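Local coordinates for 6-phosphogluconate dehydrogenase, NAD-binding (Mycolicibacterium smegmatis MC2 155, PDB 6SMT), which probably reduces imines with S selectivity, using a bound NADPH cofactor as the source of hydride, at residues Arg109-Val114 and Gly119-Gly124. Numbering follows the deposited sequence.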
ATOM      1  N   ARG B 109       3.662 -30.235   2.477  1.00 15.72           N
ATOM      2  CA  ARG B 109       3.480 -31.397   1.594  1.00 15.81           C
ATOM      3  C   ARG B 109       4.744 -31.626   0.825  1.00 16.24           C
ATOM      4  O   ARG B 109       5.204 -32.786   0.685  1.00 16.09           O
ATOM      5  CB  ARG B 109       2.313 -31.146   0.651  1.00 17.02           C
ATOM      6  CG  ARG B 109       1.928 -32.372  -0.170  1.00 18.45           C
ATOM      7  CD  ARG B 109       1.033 -32.082  -1.336  1.00 19.22           C
ATOM      8  NE  ARG B 109      -0.231 -31.531  -0.971  1.00 18.78           N
ATOM      9  CZ  ARG B 109      -1.193 -31.338  -1.858  1.00 20.02           C
ATOM     10  NH1 ARG B 109      -1.012 -31.662  -3.135  1.00 21.11           N
ATOM     11  NH2 ARG B 109      -2.340 -30.806  -1.484  1.00 22.56           N
ATOM     12  N   THR B 110       5.293 -30.578   0.240  1.00 14.80           N
ATOM     13  CA  THR B 110       6.525 -30.727  -0.536  1.00 14.86           C
ATOM     14  C   THR B 110       7.680 -31.197   0.374  1.00 15.08           C
ATOM     15  O   THR B 110       8.490 -32.022  -0.055  1.00 14.60           O
ATOM     16  CB  THR B 110       6.852 -29.384  -1.251  1.00 15.58           C
ATOM     17  OG1 THR B 110       5.780 -29.084  -2.162  1.00 14.81           O
ATOM     18  CG2 THR B 110       8.149 -29.468  -2.000  1.00 15.01           C
ATOM     19  N   ALA B 111       7.776 -30.718   1.613  1.00 14.64           N
ATOM     20  CA  ALA B 111       8.800 -31.176   2.554  1.00 14.64           C
ATOM     21  C   ALA B 111       8.734 -32.695   2.710  1.00 15.84           C
ATOM     22  O   ALA B 111       9.759 -33.350   2.652  1.00 16.49           O
ATOM     23  CB  ALA B 111       8.612 -30.480   3.863  1.00 14.76           C
ATOM     24  N   LYS B 112       7.509 -33.215   2.795  1.00 16.66           N
ATOM     25  CA  LYS B 112       7.372 -34.658   2.999  1.00 17.64           C
ATOM     26  C   LYS B 112       7.682 -35.385   1.704  1.00 17.97           C
ATOM     27  O   LYS B 112       8.332 -36.495   1.785  1.00 19.97           O
ATOM     28  CB  LYS B 112       5.986 -35.009   3.509  1.00 19.97           C
ATOM     29  CG  LYS B 112       5.741 -34.599   4.958  1.00 24.62           C
ATOM     30  CD  LYS B 112       4.451 -35.084   5.551  1.00 33.85           C
ATOM     31  CE  LYS B 112       4.181 -34.554   6.949  1.00 40.14           C
ATOM     32  NZ  LYS B 112       3.665 -33.156   6.902  1.00 47.09           N
ATOM     33  N   LEU B 113       7.337 -34.873   0.549  1.00 17.54           N
ATOM     34  CA  LEU B 113       7.738 -35.507  -0.732  1.00 18.57           C
ATOM     35  C   LEU B 113       9.243 -35.622  -0.837  1.00 18.46           C
ATOM     36  O   LEU B 113       9.790 -36.670  -1.239  1.00 18.96           O
ATOM     37  CB  LEU B 113       7.173 -34.768  -1.940  1.00 20.86           C
ATOM     38  CG  LEU B 113       5.651 -34.774  -2.045  1.00 25.99           C
ATOM     39  CD1 LEU B 113       5.168 -33.974  -3.246  1.00 30.08           C
ATOM     40  CD2 LEU B 113       5.134 -36.219  -2.107  1.00 30.37           C
ATOM     41  N   VAL B 114       9.954 -34.563  -0.475  1.00 15.94           N
ATOM     42  CA  VAL B 114      11.432 -34.610  -0.485  1.00 17.25           C
ATOM     43  C   VAL B 114      11.928 -35.634   0.545  1.00 18.50           C
ATOM     44  O   VAL B 114      12.931 -36.392   0.222  1.00 19.15           O
ATOM     45  CB  VAL B 114      11.995 -33.186  -0.307  1.00 17.22           C
ATOM     46  CG1 VAL B 114      13.525 -33.208  -0.163  1.00 18.27           C
ATOM     47  CG2 VAL B 114      11.592 -32.342  -1.500  1.00 17.00           C
ATOM     48  N   GLY B 119      15.806 -36.912   0.604  1.00 20.53           N
ATOM     49  CA  GLY B 119      16.351 -35.534   0.576  1.00 19.52           C
ATOM     50  C   GLY B 119      16.014 -34.783   1.854  1.00 18.46           C
ATOM     51  O   GLY B 119      15.235 -35.270   2.727  1.00 18.86           O
ATOM     52  N   ARG B 120      16.551 -33.577   1.952  0.56 17.73           N
ATOM     53  CA  ARG B 120      16.371 -32.570   3.042  0.56 17.12           C
ATOM     54  C   ARG B 120      15.620 -31.410   2.365  0.56 16.34           C
ATOM     55  O   ARG B 120      15.797 -31.257   1.126  0.56 15.09           O
ATOM     56  CB  ARG B 120      17.787 -32.288   3.567  0.56 19.18           C
ATOM     57  CG  ARG B 120      18.338 -33.440   4.426  0.56 22.33           C
ATOM     58  CD  ARG B 120      19.620 -33.121   5.159  0.56 24.28           C
ATOM     59  NE  ARG B 120      20.650 -32.769   4.225  0.56 29.41           N
ATOM     60  CZ  ARG B 120      21.774 -32.145   4.536  0.56 30.82           C
ATOM     61  NH1 ARG B 120      21.977 -31.766   5.775  0.56 32.04           N
ATOM     62  NH2 ARG B 120      22.674 -31.898   3.606  0.56 35.88           N
ATOM     63  N   TYR B 121      14.775 -30.702   3.109  1.00 16.55           N
ATOM     64  CA  TYR B 121      14.006 -29.600   2.486  1.00 14.34           C
ATOM     65  C   TYR B 121      14.039 -28.384   3.357  1.00 14.63           C
ATOM     66  O   TYR B 121      13.804 -28.473   4.568  1.00 15.27           O
ATOM     67  CB  TYR B 121      12.548 -30.032   2.272  1.00 14.68           C
ATOM     68  CG  TYR B 121      11.708 -29.019   1.538  1.00 14.06           C
ATOM     69  CD1 TYR B 121      11.846 -28.820   0.190  1.00 14.42           C
ATOM     70  CD2 TYR B 121      10.772 -28.287   2.192  1.00 15.08           C
ATOM     71  CE1 TYR B 121      11.059 -27.927  -0.481  1.00 14.71           C
ATOM     72  CE2 TYR B 121       9.940 -27.403   1.533  1.00 14.43           C
ATOM     73  CZ  TYR B 121      10.128 -27.157   0.190  1.00 13.87           C
ATOM     74  OH  TYR B 121       9.333 -26.273  -0.510  1.00 15.07           O
ATOM     75  N   LEU B 122      14.231 -27.228   2.735  1.00 13.15           N
ATOM     76  CA  LEU B 122      13.867 -25.933   3.342  1.00 13.64           C
ATOM     77  C   LEU B 122      12.788 -25.340   2.467  1.00 13.58           C
ATOM     78  O   LEU B 122      12.868 -25.459   1.231  1.00 13.49           O
ATOM     79  CB  LEU B 122      15.006 -24.929   3.468  1.00 14.84           C
ATOM     80  CG  LEU B 122      16.129 -25.376   4.340  1.00 16.50           C
ATOM     81  CD1 LEU B 122      17.307 -24.397   4.186  1.00 17.58           C
ATOM     82  CD2 LEU B 122      15.693 -25.436   5.784  1.00 18.04           C
ATOM     83  N   ASP B 123      11.836 -24.604   3.011  1.00 13.90           N
ATOM     84  CA  ASP B 123      10.915 -23.786   2.213  1.00 14.60           C
ATOM     85  C   ASP B 123      11.364 -22.345   2.302  1.00 14.66           C
ATOM     86  O   ASP B 123      11.814 -21.891   3.374  1.00 15.66           O
ATOM     87  CB  ASP B 123       9.473 -23.884   2.734  1.00 14.60           C
ATOM     88  CG  ASP B 123       8.513 -23.399   1.632  1.00 16.27           C
ATOM     89  OD1 ASP B 123       8.562 -23.994   0.509  1.00 15.97           O
ATOM     90  OD2 ASP B 123       7.805 -22.333   1.834  1.00 15.90           O
ATOM     91  N   GLY B 124      11.306 -21.615   1.204  1.00 14.62           N
ATOM     92  CA  GLY B 124      11.690 -20.210   1.206  1.00 15.48           C
ATOM     93  C   GLY B 124      10.720 -19.355   0.421  1.00 14.75           C
ATOM     94  O   GLY B 124       9.924 -19.866  -0.346  1.00 16.13           O
TER
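Y121 lays its ring against the helix at T110, A111 and V114, a compact example of how a sheet strand is joined to the helix that precedes it. The side chain leaves strand 120-126 with CB next to CA of A111 and CB of V114, and with CG anti to the backbone N (chi1 -175°), the ring extends back along the helix from V114 toward T110. CG also lies close to A111 CA. At the next step the two ortho carbons of the ring diverge: Y121 CD2 rests 3.5 Å from A111 CB, while Y121 CD1 meets V114 CG2 at 3.9 Å. Farther out, CE2 nears the A111 backbone, whose N sits over one ring face, offset toward the rim. CE1, CZ and OH of Y121 all pass T110 CG2, which approaches obliquely and lies 3.6 Å from Y121 CE1. At the tip, Y121 OH donates a 2.6 Å hydrogen bond to D123 OD1, on that oxygen's anti lone pair, which ties down the far end of the ring. T110 offers Y121 its methyl, while its OG1 is hydrogen-bonded to D81 and H77 of the neighbouring helix 77-87 and to R106 O. Nearer the turn, V114 CG1 packs 3.3 Å from R120 O, and G119 N donates to V114 O (2.9 Å), closing the chain reversal. Helix and strand segments run nearly antiparallel, at 162°, their axes approaching to 7.4 Å at the closest. Such packing is characteristic of the second half of a beta-alpha-beta unit, here strand 95-98, helix 104-116 and strand 120-126, in the Rossmann-type NADPH-binding domain.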